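Local atomic coordinates of ectoine dioxygenase (Sphingopyxis alaskensis RB2256, PDB entry 4Q5O), a protein that catalyses the iron(II)- and 2-oxoglutarate-dependent hydroxylation of L-ectoine to 5-hydroxyectoine, a compatible solute that protects cells against osmotic stress. Residues Asn139-Phe144 / Phe262-Ala267; Ser153-Trp158 / Arg194-Cys199; Pro165-Leu170 / Asp248-His253. All coordinates share one frame; numbering follows the deposited sequence.

Interaction 1: Asn139-Phe144 / Phe262-Ala267; sequences NYKPGF and FPRANA. With AKG (2-oxoglutaric acid), chain D.
Strands 139-141 and 264-267 are antiparallel neighbours in the major sheet of the double-stranded beta-helix (jelly-roll) core common to 2-oxoglutarate-dependent dioxygenases, with Asn139 facing Asn266, Tyr140 facing Ala265 and Lys141 facing Arg264. The outer two are hydrogen-bonded pairs: Asn139 N donates to Asn266 O at 3.0 Å and Asn266 N answers to Asn139 O, while Lys141 and Arg264 exchange N-H...O bonds in both directions. On the cosubstrate side, the Asn139 and Asn266 amides run side by side with planes 23° apart. Asn139 ND2 donates to Asn266 OD1 at 3.3 Å; the acceptor lies in the amide plane of Asn139, whereas the donor is tilted from the carbonyl plane of Asn266. Ser99 holds Asn139 OD1 and Ser173 holds Asn266 ND2, so both amides are gripped at each end. On the same face, Lys141 CE rests 3.5 Å above the centre of the Arg264 guanidinium, whose NH1 bonds to Gly184 O. Tyr140 extends on the other face, its OH 3.7 Å from Pro263 CB. Phe144 and Phe262, beyond the strands, pack on the second subunit. Bends at chi3 (-88°) and chi4 (-78°) of Lys141 turn its ammonium toward the distal carboxylate of 2-oxoglutarate, where NZ donates to O3 at 3.0 Å.

Interaction 2: Ser153-Trp158 / Arg194-Cys199; sequences SDFETW and RTYLTC. With FE (Fe (III) ion), chain C; 6CS ((4S,5S)-5-hydroxy-2-methyl-1,4,5,6-tetrahydropyrimidine-4-carboxylic acid), chain E.
Phe155 and Glu156, on the first turn of the helix that carries part of the HxD...H iron motif, pack against Tyr196 and Cys199. The axes of the short helix and strand segments approach to 9.6 Å and cross at -55°, so side chains reach across, without a hydrogen bond. Ser153 occupies the N-cap position; its OG pairs with Asn250 OD1, and its carbonyl oxygen accepts from Glu156 N. Asp154 takes no part in the packing and serves the metal, its OD1 binding the iron at 2.4 Å alongside His152 and His253. The product hydroxyl OG1 is modelled beside the iron but implausibly close to Asp154 OD1, so its coordination is doubtful. Phe155 turns its ring out to Tyr196, CG lying opposite the backbone N about the CA-CB bond (chi1 176°). The two rings meet obliquely, planes 65° apart, and Tyr196 CE1 comes to the edge of the phenylalanine ring, 3.9 Å from Phe155 CD2. Tyr13 meets Tyr196 edge-to-face. Glu156 lays CG 3.8 Å from Tyr196 OH, then bends at chi2 to bring OE2 within 4.1 Å of Cys199 SG. This buried carboxylate is satisfied by an N-terminal segment: Arg16 makes a salt bridge to OE1, and Ser15 OG bonds to OE2 and also to Cys199 N. One turn after Asp154 comes Trp158, which experiment has found important for ectoine stabilization. Asp154 CB lies over one face of its indole, and Trp158 NE1 lies 3.9 Å from NAG of the bound product.

Interaction 3: Pro165-Leu170 / Asp248-His253; sequences PRMRAL and DCNLMH. With FE (Fe (III) ion), chain C.
Ala169 and Cys249 meet where strand 169-175 of the jelly-roll's major sheet passes the type I turn Asp248-Leu251, which leads to the iron ligand His253. The backbone tie is one hydrogen bond, from Cys249 N to Ala169 O at 3.0 Å, with the donor tilted 33° from the carbonyl plane; next to it Leu170 and Asp248 form an antiparallel non-hydrogen-bonded pair. Apolar contacts close the gap: Ala169 CB lies 4.0 Å from Cys249 CB, and Cys249 SG reaches back to Met167 CB. From there the Met167 chain runs extended beyond CG and passes obliquely across Asn250, its CE 3.6 Å from Asn250 ND2. The amide is held at both ends, OD1 by Ser153 OG and ND2 by the carbonyls of His193 and Thr195. Polar bonds within 248-253 shape the turn. Asp248 OD2 accepts from Asn250 N, an Asx turn in which the donor comes from above the carboxylate plane; Arg26 makes a salt bridge to the same oxygen. Past the turn, His253 ND1 donates to Leu251 O at 3.1 Å, which steadies the imidazole while His253 NE2 binds the iron at 2.4 Å.

From the N terminus, strand 131-141 supplies the first half of interaction 1, whose loop closes when strand 264-273 returns beside it more than a hundred residues later. Interactions 2 and 3 are both nested inside that loop. Between themselves they cross: 153-158 and 165-170 come first, then 194-199 and 248-253. Interaction 2 joins the helix that starts at the iron ligand Asp154 to strand 195-197, and interaction 3 joins strand 169-175, which follows that helix, to the turn before His253. The two touch, through a backbone bond from Phe155 to Cys249, and share the iron. Interaction 1, about 24 Å from interaction 3 between centres, reaches the same major sheet.

Interaction 1: Asn139-Phe144 / Phe262-Ala267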
loop_
_atom_site.group_PDB
_atom_site.type_symbol
_atom_site.label_atom_id
_atom_site.label_comp_id
_atom_site.label_asym_id
_atom_site.label_seq_id
_atom_site.Cartn_x
_atom_site.Cartn_y
_atom_site.Cartn_z
ATOM N N ASN A 139 -4.654 13.852 12.039
ATOM C CA ASN A 139 -3.651 13.485 11.024
ATOM C C ASN A 139 -4.081 13.800 9.614
ATOM O O ASN A 139 -5.123 13.349 9.168
ATOM C CB ASN A 139 -3.391 11.978 11.044
ATOM C CG ASN A 139 -2.567 11.545 12.211
ATOM O OD1 ASN A 139 -1.560 12.165 12.527
ATOM N ND2 ASN A 139 -2.990 10.474 12.873
ATOM N N TYR A 140 -3.263 14.549 8.902
ATOM C CA TYR A 140 -3.425 14.692 7.469
ATOM C C TYR A 140 -2.221 14.031 6.767
ATOM O O TYR A 140 -1.096 14.501 6.903
ATOM C CB TYR A 140 -3.542 16.175 7.077
ATOM C CG TYR A 140 -3.746 16.361 5.595
ATOM C CD1 TYR A 140 -5.011 16.261 5.040
ATOM C CD2 TYR A 140 -2.663 16.587 4.739
ATOM C CE1 TYR A 140 -5.200 16.392 3.681
ATOM C CE2 TYR A 140 -2.843 16.732 3.369
ATOM C CZ TYR A 140 -4.118 16.631 2.846
ATOM O OH TYR A 140 -4.328 16.775 1.486
ATOM N N LYS A 141 -2.440 12.935 6.043
ATOM C CA LYS A 141 -1.368 12.349 5.232
ATOM C C LYS A 141 -1.685 12.513 3.738
ATOM O O LYS A 141 -2.561 11.833 3.204
ATOM C CB LYS A 141 -1.103 10.877 5.613
ATOM C CG LYS A 141 -0.695 10.671 7.097
ATOM C CD LYS A 141 0.050 9.338 7.385
ATOM C CE LYS A 141 -0.881 8.133 7.710
ATOM N NZ LYS A 141 -1.464 8.088 9.098
ATOM N N PRO A 142 -0.957 13.412 3.055
ATOM C CA PRO A 142 -1.319 13.776 1.680
ATOM C C PRO A 142 -1.033 12.614 0.743
ATOM O O PRO A 142 -0.310 11.680 1.120
ATOM C CB PRO A 142 -0.364 14.926 1.374
ATOM C CG PRO A 142 0.899 14.537 2.131
ATOM C CD PRO A 142 0.415 13.850 3.399
ATOM N N GLY A 143 -1.602 12.660 -0.455
ATOM C CA GLY A 143 -1.346 11.623 -1.430
ATOM C C GLY A 143 -0.013 11.852 -2.119
ATOM O O GLY A 143 0.669 12.832 -1.828
ATOM N N PHE A 144 0.350 10.931 -3.013
ATOM C CA PHE A 144 1.534 11.035 -3.870
ATOM C C PHE A 144 2.846 10.716 -3.146
ATOM O O PHE A 144 3.706 9.994 -3.656
ATOM C CB PHE A 144 1.638 12.421 -4.507
ATOM C CG PHE A 144 0.502 12.775 -5.429
ATOM C CD1 PHE A 144 0.400 12.192 -6.683
ATOM C CD2 PHE A 144 -0.425 13.734 -5.064
ATOM C CE1 PHE A 144 -0.626 12.533 -7.538
ATOM C CE2 PHE A 144 -1.444 14.071 -5.912
ATOM C CZ PHE A 144 -1.543 13.471 -7.153
ATOM N N PHE A 262 -5.006 10.312 -3.324
ATOM C CA PHE A 262 -6.076 10.402 -2.337
ATOM C C PHE A 262 -5.500 10.448 -0.933
ATOM O O PHE A 262 -4.965 9.446 -0.442
ATOM C CB PHE A 262 -7.044 9.220 -2.466
ATOM C CG PHE A 262 -7.471 8.940 -3.873
ATOM C CD1 PHE A 262 -7.898 9.963 -4.701
ATOM C CD2 PHE A 262 -7.434 7.655 -4.378
ATOM C CE1 PHE A 262 -8.282 9.709 -6.012
ATOM C CE2 PHE A 262 -7.819 7.393 -5.694
ATOM C CZ PHE A 262 -8.238 8.428 -6.508
ATOM N N PRO A 263 -5.639 11.607 -0.263
ATOM C CA PRO A 263 -5.061 11.835 1.065
ATOM C C PRO A 263 -5.639 10.874 2.086
ATOM O O PRO A 263 -6.743 10.346 1.915
ATOM C CB PRO A 263 -5.540 13.243 1.403
ATOM C CG PRO A 263 -6.843 13.354 0.698
ATOM C CD PRO A 263 -6.568 12.690 -0.632
ATOM N N ARG A 264 -4.869 10.631 3.137
ATOM C CA ARG A 264 -5.356 9.932 4.308
ATOM C C ARG A 264 -5.618 11.029 5.358
ATOM O O ARG A 264 -4.806 11.941 5.512
ATOM C CB ARG A 264 -4.305 8.927 4.797
ATOM C CG ARG A 264 -4.489 7.457 4.321
ATOM C CD ARG A 264 -3.340 6.530 4.829
ATOM N NE ARG A 264 -2.007 7.051 4.479
ATOM C CZ ARG A 264 -0.832 6.437 4.678
ATOM N NH1 ARG A 264 -0.758 5.229 5.234
ATOM N NH2 ARG A 264 0.288 7.048 4.303
ATOM N N ALA A 265 -6.756 10.958 6.045
ATOM C CA ALA A 265 -7.033 11.874 7.146
ATOM C C ALA A 265 -7.903 11.205 8.210
ATOM O O ALA A 265 -8.866 10.504 7.880
ATOM C CB ALA A 265 -7.685 13.148 6.634
ATOM N N ASN A 266 -7.554 11.395 9.482
ATOM C CA ASN A 266 -8.280 10.732 10.560
ATOM C C ASN A 266 -8.125 11.430 11.903
ATOM O O ASN A 266 -7.141 12.125 12.143
ATOM C CB ASN A 266 -7.877 9.249 10.690
ATOM C CG ASN A 266 -6.500 9.059 11.332
ATOM O OD1 ASN A 266 -5.510 9.665 10.911
ATOM N ND2 ASN A 266 -6.439 8.206 12.354
ATOM N N ALA A 267 -9.111 11.251 12.772
ATOM C CA ALA A 267 -9.000 11.684 14.156
ATOM C C ALA A 267 -8.650 10.473 15.034
ATOM O O ALA A 267 -9.428 9.516 15.141
ATOM C CB ALA A 267 -10.306 12.310 14.610
HETATM C C1 AKG D . -1.224 6.665 14.167
HETATM O O1 AKG D . -0.779 7.761 13.710
HETATM O O2 AKG D . -2.089 6.700 15.100
HETATM C C2 AKG D . -0.719 5.324 13.607
HETATM O O5 AKG D . -0.242 4.464 14.331
HETATM C C3 AKG D . -0.802 5.020 12.126
HETATM C C4 AKG D . 0.603 5.029 11.583
HETATM C C5 AKG D . 1.102 6.459 11.660
HETATM O O3 AKG D . 0.915 7.232 10.681
HETATM O O4 AKG D . 1.696 6.883 12.696
#

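Interaction 2: Ser153-Trp158 / Arg194-Cys199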
loop_
_atom_site.group_PDB
_atom_site.type_symbol
_atom_site.label_atom_id
_atom_site.label_comp_id
_atom_site.label_asym_id
_atom_site.label_seq_id
_atom_site.Cartn_x
_atom_site.Cartn_y
_atom_site.Cartn_z
ATOM N N SER A 153 3.414 -2.119 18.337
ATOM C CA SER A 153 2.340 -2.109 19.322
ATOM C C SER A 153 2.365 -0.814 20.147
ATOM O O SER A 153 3.354 -0.536 20.836
ATOM C CB SER A 153 2.481 -3.313 20.238
ATOM O OG SER A 153 1.579 -3.219 21.315
ATOM N N ASP A 154 1.305 -0.010 20.051
ATOM C CA ASP A 154 1.184 1.217 20.853
ATOM C C ASP A 154 1.569 0.978 22.303
ATOM O O ASP A 154 2.403 1.691 22.851
ATOM C CB ASP A 154 -0.245 1.762 20.841
ATOM C CG ASP A 154 -0.679 2.265 19.479
ATOM O OD1 ASP A 154 0.143 2.228 18.536
ATOM O OD2 ASP A 154 -1.840 2.705 19.339
ATOM N N PHE A 155 0.969 -0.040 22.911
ATOM C CA PHE A 155 1.233 -0.358 24.316
ATOM C C PHE A 155 2.698 -0.584 24.643
ATOM O O PHE A 155 3.093 -0.471 25.793
ATOM C CB PHE A 155 0.443 -1.589 24.777
ATOM C CG PHE A 155 0.748 -2.011 26.192
ATOM C CD1 PHE A 155 0.228 -1.312 27.261
ATOM C CD2 PHE A 155 1.555 -3.097 26.449
ATOM C CE1 PHE A 155 0.496 -1.703 28.571
ATOM C CE2 PHE A 155 1.833 -3.473 27.731
ATOM C CZ PHE A 155 1.298 -2.775 28.801
ATOM N N GLU A 156 3.509 -0.939 23.661
ATOM C CA GLU A 156 4.880 -1.255 24.009
ATOM C C GLU A 156 5.636 0.037 24.316
ATOM O O GLU A 156 6.425 0.091 25.245
ATOM C CB GLU A 156 5.560 -2.103 22.942
ATOM C CG GLU A 156 6.843 -2.769 23.410
ATOM C CD GLU A 156 8.053 -1.864 23.249
ATOM O OE1 GLU A 156 8.002 -0.935 22.401
ATOM O OE2 GLU A 156 9.056 -2.080 23.968
ATOM N N THR A 157 5.346 1.085 23.560
ATOM C CA THR A 157 5.963 2.381 23.772
ATOM C C THR A 157 5.309 3.098 24.954
ATOM O O THR A 157 5.965 3.797 25.717
ATOM C CB THR A 157 5.881 3.225 22.491
ATOM O OG1 THR A 157 6.341 2.426 21.400
ATOM C CG2 THR A 157 6.743 4.453 22.591
ATOM N N TRP A 158 4.014 2.898 25.117
ATOM C CA TRP A 158 3.286 3.523 26.212
ATOM C C TRP A 158 3.702 2.925 27.561
ATOM O O TRP A 158 3.679 3.603 28.592
ATOM C CB TRP A 158 1.783 3.369 25.983
ATOM C CG TRP A 158 1.252 4.130 24.776
ATOM C CD1 TRP A 158 1.854 5.173 24.119
ATOM C CD2 TRP A 158 0.006 3.901 24.101
ATOM N NE1 TRP A 158 1.057 5.605 23.081
ATOM C CE2 TRP A 158 -0.082 4.840 23.051
ATOM C CE3 TRP A 158 -1.050 2.998 24.289
ATOM C CZ2 TRP A 158 -1.185 4.903 22.195
ATOM C CZ3 TRP A 158 -2.141 3.063 23.437
ATOM C CH2 TRP A 158 -2.198 4.005 22.401
ATOM N N ARG A 194 -2.844 -10.608 21.811
ATOM C CA ARG A 194 -2.678 -11.549 22.901
ATOM C C ARG A 194 -1.246 -11.988 23.074
ATOM O O ARG A 194 -0.940 -12.776 23.947
ATOM C CB ARG A 194 -3.601 -12.742 22.730
ATOM C CG ARG A 194 -4.942 -12.491 23.388
ATOM C CD ARG A 194 -5.820 -13.709 23.337
ATOM N NE ARG A 194 -7.214 -13.313 23.188
ATOM C CZ ARG A 194 -8.106 -13.311 24.171
ATOM N NH1 ARG A 194 -7.772 -13.710 25.394
ATOM N NH2 ARG A 194 -9.345 -12.914 23.925
ATOM N N THR A 195 -0.358 -11.449 22.251
ATOM C CA THR A 195 1.070 -11.736 22.338
ATOM C C THR A 195 1.821 -10.436 22.578
ATOM O O THR A 195 1.615 -9.471 21.850
ATOM C CB THR A 195 1.576 -12.350 21.019
ATOM O OG1 THR A 195 0.990 -13.642 20.835
ATOM C CG2 THR A 195 3.097 -12.479 21.015
ATOM N N TYR A 196 2.671 -10.406 23.603
ATOM C CA TYR A 196 3.527 -9.247 23.875
ATOM C C TYR A 196 4.896 -9.484 23.287
ATOM O O TYR A 196 5.698 -10.237 23.840
ATOM C CB TYR A 196 3.671 -9.000 25.380
ATOM C CG TYR A 196 4.415 -7.722 25.775
ATOM C CD1 TYR A 196 3.998 -6.468 25.330
ATOM C CD2 TYR A 196 5.508 -7.770 26.633
ATOM C CE1 TYR A 196 4.662 -5.302 25.707
ATOM C CE2 TYR A 196 6.187 -6.603 27.015
ATOM C CZ TYR A 196 5.760 -5.376 26.551
ATOM O OH TYR A 196 6.434 -4.231 26.941
ATOM N N LEU A 197 5.153 -8.842 22.158
ATOM C CA LEU A 197 6.427 -8.950 21.499
ATOM C C LEU A 197 7.433 -7.963 22.095
ATOM O O LEU A 197 7.331 -6.758 21.868
ATOM C CB LEU A 197 6.243 -8.667 20.024
ATOM C CG LEU A 197 7.527 -8.800 19.235
ATOM C CD1 LEU A 197 8.220 -10.094 19.618
ATOM C CD2 LEU A 197 7.201 -8.764 17.762
ATOM N N THR A 198 8.410 -8.467 22.841
ATOM C CA THR A 198 9.428 -7.604 23.431
ATOM C C THR A 198 10.414 -7.085 22.384
ATOM O O THR A 198 10.463 -7.581 21.250
ATOM C CB THR A 198 10.232 -8.337 24.514
ATOM O OG1 THR A 198 11.019 -9.360 23.893
ATOM C CG2 THR A 198 9.315 -8.960 25.551
ATOM N N CYS A 199 11.191 -6.080 22.785
ATOM C CA CYS A 199 12.268 -5.528 21.976
ATOM C C CYS A 199 13.517 -5.370 22.836
ATOM O O CYS A 199 14.600 -5.091 22.321
ATOM C CB CYS A 199 11.866 -4.165 21.428
ATOM S SG CYS A 199 10.265 -4.107 20.588
HETATM FE FE FE C . 0.213 3.426 16.519
HETATM O O 6CS E . 4.857 5.953 17.116
HETATM C C 6CS E . 4.420 4.883 17.650
HETATM O OXT 6CS E . 5.081 3.821 17.461
HETATM C CA 6CS E . 3.199 4.907 18.540
HETATM N N 6CS E . 3.344 6.184 19.155
HETATM C CAI 6CS E . 2.383 7.009 19.508
HETATM C CAA 6CS E . 2.829 8.318 20.099
HETATM N NAG 6CS E . 0.998 6.699 19.337
HETATM C CG2 6CS E . 0.733 5.437 18.766
HETATM C CB 6CS E . 1.789 4.702 17.939
HETATM O OG1 6CS E . 1.453 3.297 18.090
#

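Interaction 3: Pro165-Leu170 / Asp248-His253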
loop_
_atom_site.group_PDB
_atom_site.type_symbol
_atom_site.label_atom_id
_atom_site.label_comp_id
_atom_site.label_asym_id
_atom_site.label_seq_id
_atom_site.Cartn_x
_atom_site.Cartn_y
_atom_site.Cartn_z
ATOM N N PRO A 165 0.936 0.897 32.749
ATOM C CA PRO A 165 1.243 -0.353 33.456
ATOM C C PRO A 165 0.516 -1.632 32.979
ATOM O O PRO A 165 1.095 -2.714 32.989
ATOM C CB PRO A 165 0.884 -0.021 34.910
ATOM C CG PRO A 165 -0.114 1.057 34.823
ATOM C CD PRO A 165 0.086 1.800 33.548
ATOM N N ARG A 166 -0.729 -1.511 32.559
ATOM C CA ARG A 166 -1.541 -2.672 32.250
ATOM C C ARG A 166 -2.081 -2.521 30.826
ATOM O O ARG A 166 -2.213 -1.408 30.323
ATOM C CB ARG A 166 -2.702 -2.682 33.232
ATOM C CG ARG A 166 -3.004 -3.999 33.911
ATOM C CD ARG A 166 -1.784 -4.641 34.552
ATOM N NE ARG A 166 -2.033 -5.128 35.912
ATOM C CZ ARG A 166 -2.802 -6.167 36.247
ATOM N NH1 ARG A 166 -3.465 -6.863 35.328
ATOM N NH2 ARG A 166 -2.925 -6.497 37.531
ATOM N N MET A 167 -2.387 -3.621 30.157
ATOM C CA MET A 167 -3.059 -3.494 28.864
ATOM C C MET A 167 -4.536 -3.202 29.107
ATOM O O MET A 167 -5.362 -4.132 29.117
ATOM C CB MET A 167 -2.890 -4.755 28.019
ATOM C CG MET A 167 -1.456 -5.021 27.604
ATOM S SD MET A 167 -1.253 -6.555 26.669
ATOM C CE MET A 167 0.542 -6.657 26.589
ATOM N N ARG A 168 -4.858 -1.923 29.330
ATOM C CA ARG A 168 -6.229 -1.511 29.613
ATOM C C ARG A 168 -6.602 -0.264 28.801
ATOM O O ARG A 168 -7.342 0.604 29.261
ATOM C CB ARG A 168 -6.408 -1.303 31.122
ATOM C CG ARG A 168 -7.818 -0.956 31.603
ATOM C CD ARG A 168 -8.595 -2.133 32.109
ATOM N NE ARG A 168 -8.439 -2.318 33.545
ATOM C CZ ARG A 168 -9.431 -2.231 34.430
ATOM N NH1 ARG A 168 -10.673 -1.950 34.035
ATOM N NH2 ARG A 168 -9.180 -2.439 35.712
ATOM N N ALA A 169 -6.103 -0.182 27.568
ATOM C CA ALA A 169 -6.411 0.967 26.700
ATOM C C ALA A 169 -6.783 0.555 25.276
ATOM O O ALA A 169 -6.417 -0.536 24.811
ATOM C CB ALA A 169 -5.242 1.950 26.671
ATOM N N LEU A 170 -7.514 1.425 24.583
ATOM C CA LEU A 170 -7.805 1.182 23.179
ATOM C C LEU A 170 -7.688 2.458 22.357
ATOM O O LEU A 170 -7.797 3.570 22.888
ATOM C CB LEU A 170 -9.190 0.550 23.005
ATOM C CG LEU A 170 -10.380 1.249 23.664
ATOM C CD1 LEU A 170 -10.968 2.306 22.749
ATOM C CD2 LEU A 170 -11.447 0.240 24.064
ATOM N N ASP A 248 -7.356 -2.640 20.272
ATOM C CA ASP A 248 -6.635 -2.855 21.512
ATOM C C ASP A 248 -5.222 -2.281 21.457
ATOM O O ASP A 248 -4.544 -2.354 20.421
ATOM C CB ASP A 248 -6.582 -4.333 21.841
ATOM C CG ASP A 248 -5.981 -4.593 23.198
ATOM O OD1 ASP A 248 -6.649 -4.245 24.200
ATOM O OD2 ASP A 248 -4.853 -5.143 23.268
ATOM N N CYS A 249 -4.787 -1.717 22.581
ATOM C CA CYS A 249 -3.533 -0.978 22.672
ATOM C C CYS A 249 -2.346 -1.823 22.251
ATOM O O CYS A 249 -1.383 -1.306 21.699
ATOM C CB CYS A 249 -3.310 -0.494 24.097
ATOM S SG CYS A 249 -3.276 -1.868 25.265
ATOM N N ASN A 250 -2.410 -3.122 22.532
ATOM C CA ASN A 250 -1.331 -4.009 22.147
ATOM C C ASN A 250 -1.511 -4.697 20.770
ATOM O O ASN A 250 -0.809 -5.654 20.470
ATOM C CB ASN A 250 -1.044 -5.044 23.248
ATOM C CG ASN A 250 0.205 -5.892 22.945
ATOM O OD1 ASN A 250 1.250 -5.347 22.576
ATOM N ND2 ASN A 250 0.075 -7.227 23.033
ATOM N N LEU A 251 -2.435 -4.231 19.925
ATOM C CA LEU A 251 -2.580 -4.870 18.601
ATOM C C LEU A 251 -1.477 -4.445 17.632
ATOM O O LEU A 251 -1.266 -3.247 17.416
ATOM C CB LEU A 251 -3.960 -4.603 17.985
ATOM C CG LEU A 251 -4.252 -5.174 16.591
ATOM C CD1 LEU A 251 -4.450 -6.687 16.616
ATOM C CD2 LEU A 251 -5.476 -4.486 16.015
ATOM N N MET A 252 -0.764 -5.414 17.058
ATOM C CA MET A 252 0.311 -5.081 16.117
ATOM C C MET A 252 -0.254 -4.418 14.847
ATOM O O MET A 252 -1.122 -4.974 14.172
ATOM C CB MET A 252 1.147 -6.325 15.781
ATOM C CG MET A 252 2.494 -6.044 15.119
ATOM S SD MET A 252 3.775 -5.204 16.088
ATOM C CE MET A 252 4.291 -6.509 17.195
ATOM N N HIS A 253 0.201 -3.205 14.552
ATOM C CA HIS A 253 -0.262 -2.484 13.361
ATOM C C HIS A 253 0.829 -1.689 12.615
ATOM O O HIS A 253 1.989 -1.677 13.016
ATOM C CB HIS A 253 -1.469 -1.590 13.677
ATOM C CG HIS A 253 -1.167 -0.446 14.598
ATOM N ND1 HIS A 253 -1.287 -0.546 15.968
ATOM C CD2 HIS A 253 -0.766 0.824 14.349
ATOM C CE1 HIS A 253 -0.971 0.611 16.522
ATOM N NE2 HIS A 253 -0.643 1.457 15.564
HETATM FE FE FE C . 0.213 3.426 16.519
#